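PDB 6K2F: actin binding protein family protein from Entamoeba histolytica HM-1:IMSS, which probably binds actin monomers and inhibits their polymerization by sequestering them, here represented by its N-terminal ADF-homology domain. Local coordinates for residues N10-M15 / Y63-T68; R22-T27 / I33-I38; D73-Y78 / G110-L115; K54-V57 / P61-I64; A47-V52 / K79-A84. One frame throughout, in Å; residues are numbered along the deposited sequence.

Contact 1 (N10-M15 / Y63-T68); sequences NKFKDM and YILFRT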
# COMPACT_ATOMS: atom_id res chain seq x y z
N ASN A 10 -13.65 -11.40 5.17
CA ASN A 10 -13.39 -10.36 6.20
C ASN A 10 -12.16 -9.52 5.83
O ASN A 10 -12.23 -8.27 5.93
CB ASN A 10 -13.22 -10.98 7.59
CG ASN A 10 -12.82 -9.97 8.65
OD1 ASN A 10 -11.86 -10.18 9.39
ND2 ASN A 10 -13.55 -8.87 8.71
N LYS A 11 -11.05 -10.17 5.48
CA LYS A 11 -9.78 -9.45 5.21
C LYS A 11 -9.96 -8.61 3.94
O LYS A 11 -9.48 -7.47 3.90
CB LYS A 11 -8.61 -10.43 5.06
CG LYS A 11 -8.20 -11.17 6.33
CD LYS A 11 -7.95 -10.32 7.57
CE LYS A 11 -7.82 -11.16 8.82
NZ LYS A 11 -8.99 -12.04 9.01
N PHE A 12 -10.64 -9.15 2.93
CA PHE A 12 -10.95 -8.41 1.70
C PHE A 12 -11.76 -7.17 2.03
O PHE A 12 -11.38 -6.06 1.61
CB PHE A 12 -11.71 -9.26 0.68
CG PHE A 12 -12.03 -8.45 -0.55
CD1 PHE A 12 -11.08 -8.31 -1.55
CD2 PHE A 12 -13.22 -7.77 -0.64
CE1 PHE A 12 -11.37 -7.55 -2.66
CE2 PHE A 12 -13.49 -6.98 -1.75
CZ PHE A 12 -12.56 -6.87 -2.75
N LYS A 13 -12.85 -7.32 2.78
CA LYS A 13 -13.72 -6.17 3.10
C LYS A 13 -12.94 -5.13 3.89
O LYS A 13 -13.15 -3.95 3.65
CB LYS A 13 -14.95 -6.63 3.88
CG LYS A 13 -15.96 -7.38 3.03
CD LYS A 13 -17.10 -7.95 3.86
CE LYS A 13 -18.41 -8.12 3.12
NZ LYS A 13 -18.23 -8.33 1.67
N ASP A 14 -12.07 -5.58 4.80
CA ASP A 14 -11.22 -4.67 5.61
C ASP A 14 -10.28 -3.90 4.69
O ASP A 14 -10.24 -2.65 4.78
CB ASP A 14 -10.46 -5.43 6.70
CG ASP A 14 -9.76 -4.47 7.64
OD1 ASP A 14 -10.40 -3.47 8.02
OD2 ASP A 14 -8.56 -4.69 7.93
N MET A 15 -9.56 -4.58 3.80
CA MET A 15 -8.61 -3.91 2.88
C MET A 15 -9.37 -3.01 1.91
O MET A 15 -8.90 -1.89 1.64
CB MET A 15 -7.79 -4.94 2.11
CG MET A 15 -6.61 -4.30 1.41
SD MET A 15 -5.49 -5.48 0.62
CE MET A 15 -4.85 -6.35 2.05
N TYR A 63 -4.79 -17.28 -6.81
CA TYR A 63 -5.47 -16.02 -7.13
C TYR A 63 -4.78 -14.87 -6.42
O TYR A 63 -4.34 -15.01 -5.28
CB TYR A 63 -6.91 -16.05 -6.65
CG TYR A 63 -7.75 -17.17 -7.18
CD1 TYR A 63 -8.12 -17.22 -8.51
CD2 TYR A 63 -8.23 -18.16 -6.34
CE1 TYR A 63 -8.93 -18.23 -8.99
CE2 TYR A 63 -9.06 -19.15 -6.79
CZ TYR A 63 -9.42 -19.21 -8.12
OH TYR A 63 -10.22 -20.23 -8.54
N ILE A 64 -4.78 -13.71 -7.07
CA ILE A 64 -4.35 -12.44 -6.41
C ILE A 64 -5.49 -11.45 -6.57
O ILE A 64 -5.91 -11.20 -7.69
CB ILE A 64 -3.10 -11.82 -7.04
CG1 ILE A 64 -1.94 -12.80 -7.20
CG2 ILE A 64 -2.72 -10.59 -6.23
CD1 ILE A 64 -1.26 -13.11 -5.94
N LEU A 65 -6.00 -10.95 -5.45
CA LEU A 65 -6.97 -9.83 -5.44
C LEU A 65 -6.15 -8.55 -5.28
O LEU A 65 -5.56 -8.37 -4.22
CB LEU A 65 -7.96 -10.02 -4.31
CG LEU A 65 -8.69 -11.36 -4.33
CD1 LEU A 65 -9.60 -11.49 -3.14
CD2 LEU A 65 -9.44 -11.53 -5.62
N PHE A 66 -6.04 -7.79 -6.35
CA PHE A 66 -5.10 -6.66 -6.44
C PHE A 66 -5.91 -5.36 -6.50
O PHE A 66 -6.67 -5.11 -7.43
CB PHE A 66 -4.20 -6.83 -7.66
CG PHE A 66 -3.00 -5.93 -7.65
CD1 PHE A 66 -3.14 -4.61 -8.06
CD2 PHE A 66 -1.75 -6.40 -7.28
CE1 PHE A 66 -2.04 -3.77 -8.08
CE2 PHE A 66 -0.66 -5.54 -7.25
CZ PHE A 66 -0.81 -4.24 -7.66
N ARG A 67 -5.70 -4.52 -5.52
CA ARG A 67 -6.48 -3.27 -5.36
C ARG A 67 -5.98 -2.21 -6.35
O ARG A 67 -4.78 -1.98 -6.42
CB ARG A 67 -6.36 -2.76 -3.93
CG ARG A 67 -7.29 -1.60 -3.63
CD ARG A 67 -7.17 -1.08 -2.21
NE ARG A 67 -5.79 -0.74 -1.87
CZ ARG A 67 -5.13 0.33 -2.28
NH1 ARG A 67 -5.71 1.23 -3.06
NH2 ARG A 67 -3.88 0.53 -1.89
N THR A 68 -6.89 -1.60 -7.10
CA THR A 68 -6.56 -0.48 -8.00
C THR A 68 -6.57 0.83 -7.22
O THR A 68 -6.87 0.83 -6.01
CB THR A 68 -7.51 -0.36 -9.20
OG1 THR A 68 -8.75 0.21 -8.79
CG2 THR A 68 -7.73 -1.70 -9.88
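L65 meets F12 where helix 6-18 lies over strand 62-68. L65 leaves the strand toward the helix, and its CD1 touches CD1 of the F12 ring at 3.9 Å. The two side chains cross at about a right angle, and the methyl reaches the ring obliquely. F12 CG stands opposite the backbone N (chi1 179°), which brings the ring nearer the strand, although F12 CA lies 8.3 Å from L65 CA. The ring also packs on T113 and meets the W80 ring with the planes at about 45°. F66 follows and leaves the strand on the other face. R67 then returns to the helix side. Its CD comes within 4.3 Å of M15 O, a loose contact. The charged end has its partners beyond the helix: NE bonds to G21 O, and the guanidinium makes a cation-pi contact with Y78. M15 points at the strand too, and it also packs on W80, I24 and I38. All four touching residues are buried. L65 and R67, two residues apart, form one face of an inner strand against a helix. This is helix-on-sheet packing of the ADF-homology fold, in which helices cover a central mixed sheet.

Contact 2 (R22-T27 / I33-I38); sequences RFIQAT and INIKAI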
# COMPACT_ATOMS: atom_id res chain seq x y z
N ARG A 22 -2.39 -3.68 -0.45
CA ARG A 22 -2.46 -3.71 -1.92
C ARG A 22 -3.10 -5.00 -2.41
O ARG A 22 -3.91 -4.93 -3.36
CB ARG A 22 -1.07 -3.51 -2.53
CG ARG A 22 -1.09 -3.53 -4.05
CD ARG A 22 -1.93 -2.42 -4.68
NE ARG A 22 -1.33 -1.12 -4.46
CZ ARG A 22 -1.89 0.04 -4.78
NH1 ARG A 22 -3.09 0.09 -5.32
NH2 ARG A 22 -1.24 1.16 -4.52
N PHE A 23 -2.67 -6.17 -1.94
CA PHE A 23 -3.25 -7.40 -2.50
C PHE A 23 -3.28 -8.54 -1.50
O PHE A 23 -2.56 -8.55 -0.51
CB PHE A 23 -2.55 -7.78 -3.81
CG PHE A 23 -1.11 -8.21 -3.76
CD1 PHE A 23 -0.76 -9.49 -3.40
CD2 PHE A 23 -0.13 -7.38 -4.27
CE1 PHE A 23 0.56 -9.91 -3.50
CE2 PHE A 23 1.19 -7.81 -4.38
CZ PHE A 23 1.53 -9.07 -3.99
N ILE A 24 -4.15 -9.48 -1.83
CA ILE A 24 -4.36 -10.73 -1.06
C ILE A 24 -4.16 -11.88 -2.03
O ILE A 24 -4.79 -11.89 -3.08
CB ILE A 24 -5.76 -10.78 -0.44
CG1 ILE A 24 -6.01 -9.58 0.47
CG2 ILE A 24 -5.95 -12.11 0.28
CD1 ILE A 24 -7.48 -9.36 0.83
N GLN A 25 -3.25 -12.78 -1.72
CA GLN A 25 -3.08 -14.02 -2.49
C GLN A 25 -3.96 -15.06 -1.83
O GLN A 25 -3.97 -15.10 -0.56
CB GLN A 25 -1.64 -14.50 -2.52
CG GLN A 25 -1.44 -15.72 -3.40
CD GLN A 25 0.02 -16.09 -3.43
OE1 GLN A 25 0.75 -15.88 -2.46
NE2 GLN A 25 0.45 -16.66 -4.54
N ALA A 26 -4.71 -15.82 -2.62
CA ALA A 26 -5.60 -16.85 -2.06
C ALA A 26 -5.41 -18.15 -2.83
O ALA A 26 -5.11 -18.11 -4.02
CB ALA A 26 -7.03 -16.38 -2.11
N THR A 27 -5.60 -19.27 -2.16
CA THR A 27 -5.57 -20.60 -2.81
C THR A 27 -6.76 -21.41 -2.32
O THR A 27 -7.32 -21.12 -1.25
CB THR A 27 -4.27 -21.38 -2.56
OG1 THR A 27 -4.10 -21.59 -1.16
CG2 THR A 27 -3.06 -20.64 -3.09
N ILE A 33 -11.77 -21.08 -0.48
CA ILE A 33 -10.67 -20.19 -0.88
C ILE A 33 -10.13 -19.50 0.36
O ILE A 33 -10.88 -18.76 1.01
CB ILE A 33 -11.11 -19.20 -1.96
CG1 ILE A 33 -12.00 -19.85 -3.02
CG2 ILE A 33 -9.87 -18.61 -2.59
CD1 ILE A 33 -12.46 -18.85 -4.06
N ASN A 34 -8.85 -19.72 0.66
CA ASN A 34 -8.19 -19.26 1.90
C ASN A 34 -7.12 -18.23 1.57
O ASN A 34 -6.48 -18.33 0.52
CB ASN A 34 -7.57 -20.44 2.66
CG ASN A 34 -8.60 -21.37 3.26
OD1 ASN A 34 -9.80 -21.19 3.05
ND2 ASN A 34 -8.16 -22.34 4.03
N ILE A 35 -6.87 -17.32 2.51
CA ILE A 35 -5.74 -16.37 2.45
C ILE A 35 -4.45 -17.19 2.45
O ILE A 35 -4.28 -18.06 3.36
CB ILE A 35 -5.74 -15.41 3.64
CG1 ILE A 35 -7.01 -14.57 3.71
CG2 ILE A 35 -4.49 -14.55 3.62
CD1 ILE A 35 -7.28 -14.03 5.09
N LYS A 36 -3.59 -16.94 1.47
CA LYS A 36 -2.22 -17.49 1.41
C LYS A 36 -1.23 -16.45 1.92
O LYS A 36 -0.29 -16.81 2.64
CB LYS A 36 -1.87 -17.91 -0.01
CG LYS A 36 -0.51 -18.57 -0.16
CD LYS A 36 -0.49 -20.02 0.26
CE LYS A 36 0.87 -20.66 0.05
NZ LYS A 36 1.29 -20.64 -1.37
N ALA A 37 -1.43 -15.19 1.51
CA ALA A 37 -0.48 -14.11 1.83
C ALA A 37 -1.16 -12.77 1.61
O ALA A 37 -2.14 -12.70 0.83
CB ALA A 37 0.74 -14.20 0.94
N ILE A 38 -0.67 -11.76 2.32
CA ILE A 38 -1.17 -10.37 2.20
C ILE A 38 0.04 -9.48 1.97
O ILE A 38 1.02 -9.58 2.74
CB ILE A 38 -1.94 -9.96 3.45
CG1 ILE A 38 -3.11 -10.92 3.72
CG2 ILE A 38 -2.38 -8.52 3.32
CD1 ILE A 38 -3.57 -10.90 5.14
O HOH W 1 -4.13 -20.41 1.13
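Q25 faces both K36 and A37 in a classic beta bulge of the hairpin made by strands 23-29 and 32-39. Q25 N donates to A37 O at 2.8 Å. Q25 O takes two N-H groups in return, from K36 N at 2.8 Å and from A37 N at 3.3 Å. Both donors come from the same face of its carbonyl plane, the A37 one well above it (37°). The extra residue shifts the register by one. Beyond the bulge the regular pattern resumes: T27 N bonds to N34 O, and N34 N returns to T27 O at 2.8 Å, almost straight (178°). Water 1 joins T27 OG1, 2.6 Å away, to N34 O. The Q25 side chain leaves the strand with CG opposite the backbone N (chi1 -176°) and stays extended. It runs beside K36, pointing the same way, so that OE1 lies 3.8 Å from K36 CG. Its NE2 bonds to Y55 O and S62 OG. A26 CB touches I33 CG2 at 3.6 Å, and I24 and I35 brush more loosely. The hairpin continues into the main sheet through I24 and A26, whose backbones bond to L65 and Y63 of strand 62-68. Helix 6-18 covers the I24 and I38 side through L8 and M15, while F23 and A37 turn to Y55.

Contact 3 (D73-Y78 / G110-L115); sequences DITNGY and GGSTFL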
# COMPACT_ATOMS: atom_id res chain seq x y z
N ASP A 73 -17.83 3.54 -5.60
CA ASP A 73 -18.87 4.29 -4.84
C ASP A 73 -19.84 3.30 -4.18
O ASP A 73 -20.30 3.58 -3.05
CB ASP A 73 -19.58 5.32 -5.71
CG ASP A 73 -18.70 6.51 -6.07
OD1 ASP A 73 -17.99 7.02 -5.18
OD2 ASP A 73 -18.73 6.91 -7.25
N ILE A 74 -20.09 2.17 -4.83
CA ILE A 74 -21.11 1.17 -4.40
C ILE A 74 -20.74 0.61 -3.02
O ILE A 74 -21.66 0.39 -2.23
CB ILE A 74 -21.30 0.08 -5.48
CG1 ILE A 74 -21.89 0.71 -6.75
CG2 ILE A 74 -22.14 -1.08 -4.96
CD1 ILE A 74 -22.03 -0.21 -7.94
N THR A 75 -19.45 0.39 -2.75
CA THR A 75 -18.96 -0.26 -1.51
C THR A 75 -18.16 0.74 -0.66
O THR A 75 -17.63 0.31 0.41
CB THR A 75 -18.05 -1.45 -1.84
OG1 THR A 75 -16.86 -0.93 -2.44
CG2 THR A 75 -18.72 -2.45 -2.76
N ASN A 76 -17.97 1.97 -1.16
CA ASN A 76 -17.22 3.02 -0.42
C ASN A 76 -15.79 2.52 -0.25
O ASN A 76 -15.11 2.91 0.71
CB ASN A 76 -17.87 3.35 0.92
CG ASN A 76 -17.35 4.61 1.56
OD1 ASN A 76 -17.33 4.73 2.79
ND2 ASN A 76 -16.98 5.57 0.74
N GLY A 77 -15.37 1.68 -1.19
CA GLY A 77 -14.04 1.07 -1.19
C GLY A 77 -13.36 1.33 -2.53
O GLY A 77 -13.40 2.47 -2.98
N TYR A 78 -12.83 0.29 -3.13
CA TYR A 78 -12.01 0.37 -4.36
C TYR A 78 -12.51 -0.64 -5.40
O TYR A 78 -13.13 -1.66 -5.05
CB TYR A 78 -10.56 0.09 -4.01
CG TYR A 78 -9.80 1.25 -3.43
CD1 TYR A 78 -9.21 2.18 -4.27
CD2 TYR A 78 -9.63 1.42 -2.06
CE1 TYR A 78 -8.46 3.23 -3.79
CE2 TYR A 78 -8.87 2.47 -1.56
CZ TYR A 78 -8.29 3.38 -2.43
OH TYR A 78 -7.52 4.44 -1.99
N GLY A 110 -19.23 -8.91 -4.89
CA GLY A 110 -20.12 -7.93 -5.55
C GLY A 110 -19.66 -7.67 -6.97
O GLY A 110 -18.44 -7.69 -7.23
N GLY A 111 -20.62 -7.47 -7.88
CA GLY A 111 -20.35 -7.27 -9.32
C GLY A 111 -19.60 -5.98 -9.62
O GLY A 111 -18.99 -5.93 -10.69
N SER A 112 -19.61 -4.99 -8.71
CA SER A 112 -18.91 -3.69 -8.88
C SER A 112 -17.43 -3.83 -8.54
O SER A 112 -16.65 -2.93 -8.86
CB SER A 112 -19.54 -2.59 -8.06
OG SER A 112 -19.26 -2.76 -6.67
N THR A 113 -17.05 -4.93 -7.89
CA THR A 113 -15.74 -5.05 -7.22
C THR A 113 -14.61 -5.04 -8.25
O THR A 113 -13.58 -4.39 -7.98
CB THR A 113 -15.65 -6.35 -6.41
OG1 THR A 113 -16.71 -6.32 -5.44
CG2 THR A 113 -14.30 -6.54 -5.75
N PHE A 114 -14.74 -5.83 -9.31
CA PHE A 114 -13.59 -6.14 -10.21
C PHE A 114 -13.68 -5.33 -11.49
O PHE A 114 -14.66 -5.40 -12.24
CB PHE A 114 -13.49 -7.64 -10.47
CG PHE A 114 -13.20 -8.38 -9.20
CD1 PHE A 114 -11.92 -8.38 -8.67
CD2 PHE A 114 -14.22 -9.01 -8.50
CE1 PHE A 114 -11.65 -9.05 -7.49
CE2 PHE A 114 -13.94 -9.67 -7.32
CZ PHE A 114 -12.67 -9.68 -6.82
N LEU A 115 -12.64 -4.56 -11.72
CA LEU A 115 -12.47 -3.77 -12.96
C LEU A 115 -12.14 -4.77 -14.08
O LEU A 115 -12.76 -4.71 -15.15
CB LEU A 115 -11.34 -2.78 -12.71
CG LEU A 115 -10.98 -1.85 -13.85
CD1 LEU A 115 -12.04 -0.77 -14.01
CD2 LEU A 115 -9.62 -1.23 -13.62
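I74 and T75 sit in the tight connection between strands 71-72 and 77-85, a hairpin with a G1 bulge at N76 and G77 opposite D72. They pack on S112, which lies in the type I turn G110-T113 that follows helix 103-109 and leads into strand 114-120. I74 CD1 presses on S112 CB at 3.4 Å, closer than usual for two carbons. I74 CB and CG2 also lie beside the hydroxyl, each 3.7 Å from S112 OG. T75 adds its methyl, with CG2 4.0 Å from S112 OG. The serine is therefore flanked by apolar carbon from the hairpin. Its OG is placed between the backbone N and the carbonyl carbon (chi1 72°) and bonds to D72 OD2. The same hairpin thus both packs on the serine and holds its polar end. T75 OG1 bonds to N16 ND2 and accepts a weak bond from G77 N. Further in, Y78 and T113 approach only through their backbones, and Y78 packs on M96 of the second subunit. The turn has its own lock at G110 O. That oxygen accepts T113 N at 3.2 Å and T113 OG1 at 2.8 Å, both from one face of its carbonyl plane, the hydroxyl 39° out of it.

Contact 4 (K54-V57 / P61-I64); sequences KYLV and PSYI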
# COMPACT_ATOMS: atom_id res chain seq x y z
N LYS A 54 6.76 -12.00 -6.76
CA LYS A 54 7.44 -12.56 -5.57
C LYS A 54 6.55 -13.61 -4.87
O LYS A 54 7.08 -14.39 -4.07
CB LYS A 54 7.71 -11.46 -4.54
CG LYS A 54 8.73 -10.39 -4.92
CD LYS A 54 9.07 -9.50 -3.72
CE LYS A 54 10.41 -8.81 -3.82
NZ LYS A 54 10.38 -7.68 -4.77
N TYR A 55 5.25 -13.62 -5.14
CA TYR A 55 4.27 -14.47 -4.43
C TYR A 55 3.83 -15.67 -5.26
O TYR A 55 3.45 -16.66 -4.66
CB TYR A 55 3.05 -13.61 -4.08
CG TYR A 55 3.32 -12.67 -2.94
CD1 TYR A 55 3.92 -11.44 -3.14
CD2 TYR A 55 3.03 -13.03 -1.64
CE1 TYR A 55 4.20 -10.59 -2.08
CE2 TYR A 55 3.27 -12.18 -0.57
CZ TYR A 55 3.85 -10.94 -0.79
OH TYR A 55 4.11 -10.12 0.27
N LEU A 56 3.89 -15.59 -6.58
CA LEU A 56 3.49 -16.75 -7.41
C LEU A 56 4.48 -17.89 -7.19
O LEU A 56 5.70 -17.66 -6.96
CB LEU A 56 3.39 -16.34 -8.88
CG LEU A 56 2.38 -15.22 -9.18
CD1 LEU A 56 2.35 -14.90 -10.67
CD2 LEU A 56 0.98 -15.59 -8.70
N VAL A 57 3.98 -19.11 -7.23
CA VAL A 57 4.83 -20.32 -7.13
C VAL A 57 4.67 -21.09 -8.43
O VAL A 57 3.55 -21.44 -8.78
CB VAL A 57 4.43 -21.19 -5.92
CG1 VAL A 57 5.27 -22.45 -5.89
CG2 VAL A 57 4.57 -20.43 -4.61
N PRO A 61 -1.38 -23.12 -9.08
CA PRO A 61 -2.38 -22.10 -9.29
C PRO A 61 -2.58 -21.26 -8.02
O PRO A 61 -2.55 -21.75 -6.94
CB PRO A 61 -3.64 -22.86 -9.71
CG PRO A 61 -3.12 -24.19 -10.21
CD PRO A 61 -1.90 -24.47 -9.36
N SER A 62 -2.82 -19.97 -8.22
CA SER A 62 -3.24 -19.08 -7.11
C SER A 62 -4.02 -17.91 -7.67
O SER A 62 -3.93 -17.64 -8.89
CB SER A 62 -2.11 -18.63 -6.22
OG SER A 62 -1.17 -17.82 -6.89
N TYR A 63 -4.79 -17.28 -6.81
CA TYR A 63 -5.47 -16.02 -7.13
C TYR A 63 -4.78 -14.87 -6.42
O TYR A 63 -4.34 -15.01 -5.28
CB TYR A 63 -6.91 -16.05 -6.65
CG TYR A 63 -7.75 -17.17 -7.18
CD1 TYR A 63 -8.12 -17.22 -8.51
CD2 TYR A 63 -8.23 -18.16 -6.34
CE1 TYR A 63 -8.93 -18.23 -8.99
CE2 TYR A 63 -9.06 -19.15 -6.79
CZ TYR A 63 -9.42 -19.21 -8.12
OH TYR A 63 -10.22 -20.23 -8.54
N ILE A 64 -4.78 -13.71 -7.07
CA ILE A 64 -4.35 -12.44 -6.41
C ILE A 64 -5.49 -11.45 -6.57
O ILE A 64 -5.91 -11.20 -7.69
CB ILE A 64 -3.10 -11.82 -7.04
CG1 ILE A 64 -1.94 -12.80 -7.20
CG2 ILE A 64 -2.72 -10.59 -6.23
CD1 ILE A 64 -1.26 -13.11 -5.94
O HOH W 2 1.06 -19.50 -7.10
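L56 reaches from the loop before strand 62-68 onto S62 and I64. Its CB makes no close contact with the strand, and the side chain does not set out toward it. CG stands opposite the carbonyl carbon (chi1 -59°), and it too makes no close contact with S62 or I64. At CG the chain forks. With chi2 at -180°, CD1 carries straight on and stays clear of S62 and I64. CD2 is the branch that turns to the strand. It lies 3.6 Å from S62 OG and 4.3 Å from I64 CG1, so one methyl bridges two residues whose side chains share a face of the strand. The first of these is a packing contact on a hydroxyl; the second is apolar and loose. S62 OG has polar partners of its own. It accepts Q25 NE2 and shares a hydrogen bond with water 2 at 2.8 Å. The same water accepts V57 N at 2.9 Å, giving loop and strand a bridge next to the methyl. The three touching residues are buried. The contact closes the short connection into strand 62-68, at its beginning. That strand lies between strands 23-29 and 77-85, to which Y63 and I64 are tied through A26 and L83. The L56 side chain also packs on Y85 of strand 77-85 and on F123 and F126, while Y55 bonds through OH to E39.

Contact 5 (A47-V52 / K79-A84); sequences ADLDLV and KWLLLA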
# COMPACT_ATOMS: atom_id res chain seq x y z
N ALA A 47 4.29 0.34 -9.48
CA ALA A 47 5.40 -0.36 -8.81
C ALA A 47 4.87 -1.64 -8.16
O ALA A 47 5.50 -2.70 -8.27
CB ALA A 47 6.03 0.53 -7.78
N ASP A 48 3.71 -1.55 -7.52
CA ASP A 48 3.20 -2.68 -6.71
C ASP A 48 2.83 -3.86 -7.63
O ASP A 48 2.84 -5.01 -7.15
CB ASP A 48 2.02 -2.27 -5.82
CG ASP A 48 2.38 -1.40 -4.62
OD1 ASP A 48 3.58 -1.02 -4.44
OD2 ASP A 48 1.42 -1.10 -3.87
N LEU A 49 2.51 -3.61 -8.90
CA LEU A 49 2.14 -4.73 -9.80
C LEU A 49 3.29 -5.75 -9.82
O LEU A 49 3.01 -6.96 -9.90
CB LEU A 49 1.82 -4.21 -11.21
CG LEU A 49 0.43 -3.60 -11.36
CD1 LEU A 49 0.32 -2.83 -12.66
CD2 LEU A 49 -0.63 -4.68 -11.26
N ASP A 50 4.53 -5.28 -9.75
CA ASP A 50 5.69 -6.20 -9.86
C ASP A 50 5.82 -7.04 -8.58
O ASP A 50 6.48 -8.12 -8.65
CB ASP A 50 6.96 -5.42 -10.19
CG ASP A 50 7.02 -4.99 -11.64
OD1 ASP A 50 6.34 -5.62 -12.47
OD2 ASP A 50 7.77 -4.03 -11.95
N LEU A 51 5.26 -6.61 -7.45
CA LEU A 51 5.36 -7.40 -6.18
C LEU A 51 4.67 -8.75 -6.33
O LEU A 51 5.07 -9.70 -5.64
CB LEU A 51 4.74 -6.61 -5.03
CG LEU A 51 5.46 -5.32 -4.67
CD1 LEU A 51 4.68 -4.57 -3.60
CD2 LEU A 51 6.89 -5.60 -4.22
N VAL A 52 3.68 -8.86 -7.21
CA VAL A 52 2.95 -10.14 -7.43
C VAL A 52 3.94 -11.24 -7.78
O VAL A 52 3.74 -12.40 -7.34
CB VAL A 52 1.90 -9.97 -8.54
CG1 VAL A 52 1.39 -11.33 -9.03
CG2 VAL A 52 0.77 -9.09 -8.05
N LYS A 79 -12.15 -0.40 -6.65
CA LYS A 79 -12.16 -1.42 -7.73
C LYS A 79 -10.88 -2.26 -7.63
O LYS A 79 -9.83 -1.74 -7.24
CB LYS A 79 -12.26 -0.72 -9.08
CG LYS A 79 -13.57 0.01 -9.31
CD LYS A 79 -14.53 -0.79 -10.11
CE LYS A 79 -15.85 -0.11 -10.38
NZ LYS A 79 -16.75 -1.05 -11.08
N TRP A 80 -10.98 -3.54 -7.96
CA TRP A 80 -9.88 -4.52 -7.85
C TRP A 80 -9.65 -5.21 -9.19
O TRP A 80 -10.52 -5.17 -10.07
CB TRP A 80 -10.24 -5.57 -6.79
CG TRP A 80 -10.35 -5.02 -5.40
CD1 TRP A 80 -11.30 -4.17 -4.92
CD2 TRP A 80 -9.45 -5.27 -4.32
NE1 TRP A 80 -11.05 -3.88 -3.60
CE2 TRP A 80 -9.93 -4.54 -3.20
CE3 TRP A 80 -8.33 -6.09 -4.15
CZ2 TRP A 80 -9.30 -4.60 -1.96
CZ3 TRP A 80 -7.72 -6.16 -2.92
CH2 TRP A 80 -8.19 -5.41 -1.85
N LEU A 81 -8.47 -5.82 -9.31
CA LEU A 81 -8.18 -6.82 -10.36
C LEU A 81 -8.26 -8.20 -9.73
O LEU A 81 -7.77 -8.38 -8.59
CB LEU A 81 -6.78 -6.61 -10.93
CG LEU A 81 -6.40 -5.19 -11.29
CD1 LEU A 81 -4.94 -5.15 -11.69
CD2 LEU A 81 -7.31 -4.66 -12.37
N LEU A 82 -8.83 -9.14 -10.45
CA LEU A 82 -8.71 -10.56 -10.09
C LEU A 82 -7.64 -11.15 -11.00
O LEU A 82 -7.88 -11.21 -12.21
CB LEU A 82 -10.06 -11.26 -10.27
CG LEU A 82 -10.00 -12.78 -10.04
CD1 LEU A 82 -9.46 -13.12 -8.66
CD2 LEU A 82 -11.37 -13.39 -10.27
N LEU A 83 -6.49 -11.47 -10.43
CA LEU A 83 -5.39 -12.11 -11.19
C LEU A 83 -5.51 -13.60 -10.92
O LEU A 83 -5.50 -13.98 -9.75
CB LEU A 83 -4.05 -11.56 -10.72
CG LEU A 83 -3.91 -10.04 -10.70
CD1 LEU A 83 -2.51 -9.65 -10.26
CD2 LEU A 83 -4.26 -9.42 -12.04
N ALA A 84 -5.65 -14.41 -11.95
CA ALA A 84 -5.76 -15.86 -11.75
C ALA A 84 -4.56 -16.48 -12.47
O ALA A 84 -4.54 -16.44 -13.72
CB ALA A 84 -7.05 -16.38 -12.29
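V52 and L83, with L49 and L81, make a small apolar contact in the core, where helix 45-49 and the helically wound residues after it pack over strand 77-85. The backbones stay well apart, with V52 CA 9.4 Å from L83 CA, and branched side chains bridge the gap. V52 CG2 meets L83 CD1 at 4.0 Å. The valine sets CG2 opposite its carbonyl carbon and CG1 opposite its N (chi1 165°), and the two side chains meet at a slant. L83 has CG opposite its carbonyl carbon and runs on extended to CD1 (chi2 -177°), so it is the far end of the leucine that does the touching. One turn earlier the pair is looser. L49 CD2 lies 4.4 Å from L81 CD1, and the CA atoms are 10.5 Å apart. L49 does not start toward the strand, but its tip swings nearer. The step from L49 to V52 matches the step from L81 to L83 on one face of the strand. This is alpha-on-beta packing of the ADF-homology fold. F66 of the adjoining strand 62-68 touches both L49 and V52. Y131 of helix 127-137 covers L49 and L81, and F126 lies against L83. The polar residues of the helical segment turn to other partners. D48 forms a salt bridge with R22 and bonds to T42 OG1, and D50 OD1 accepts K128 N.

How the contacts relate
Contacts 1, 4 and 5 are buried; contacts 2 and 3 are partly buried, the centre of contact 3 lying about 14 Å from the centre of the chain. Contacts 1 and 4 share strand 62-68, and contacts 3 and 5 share strand 77-85. Contacts 1 and 5 pack helical segments on opposite faces of the same sheet, L65 facing one way and F66 the other, and both are chiefly apolar. Contact 2 differs, being built of backbone bonds within the sheet. Contact 4 mixes a methyl with a water bridge, and contact 3 packs a hairpin on a turn. Contacts 2 and 5 are also tied by the salt bridge of R22 with D48.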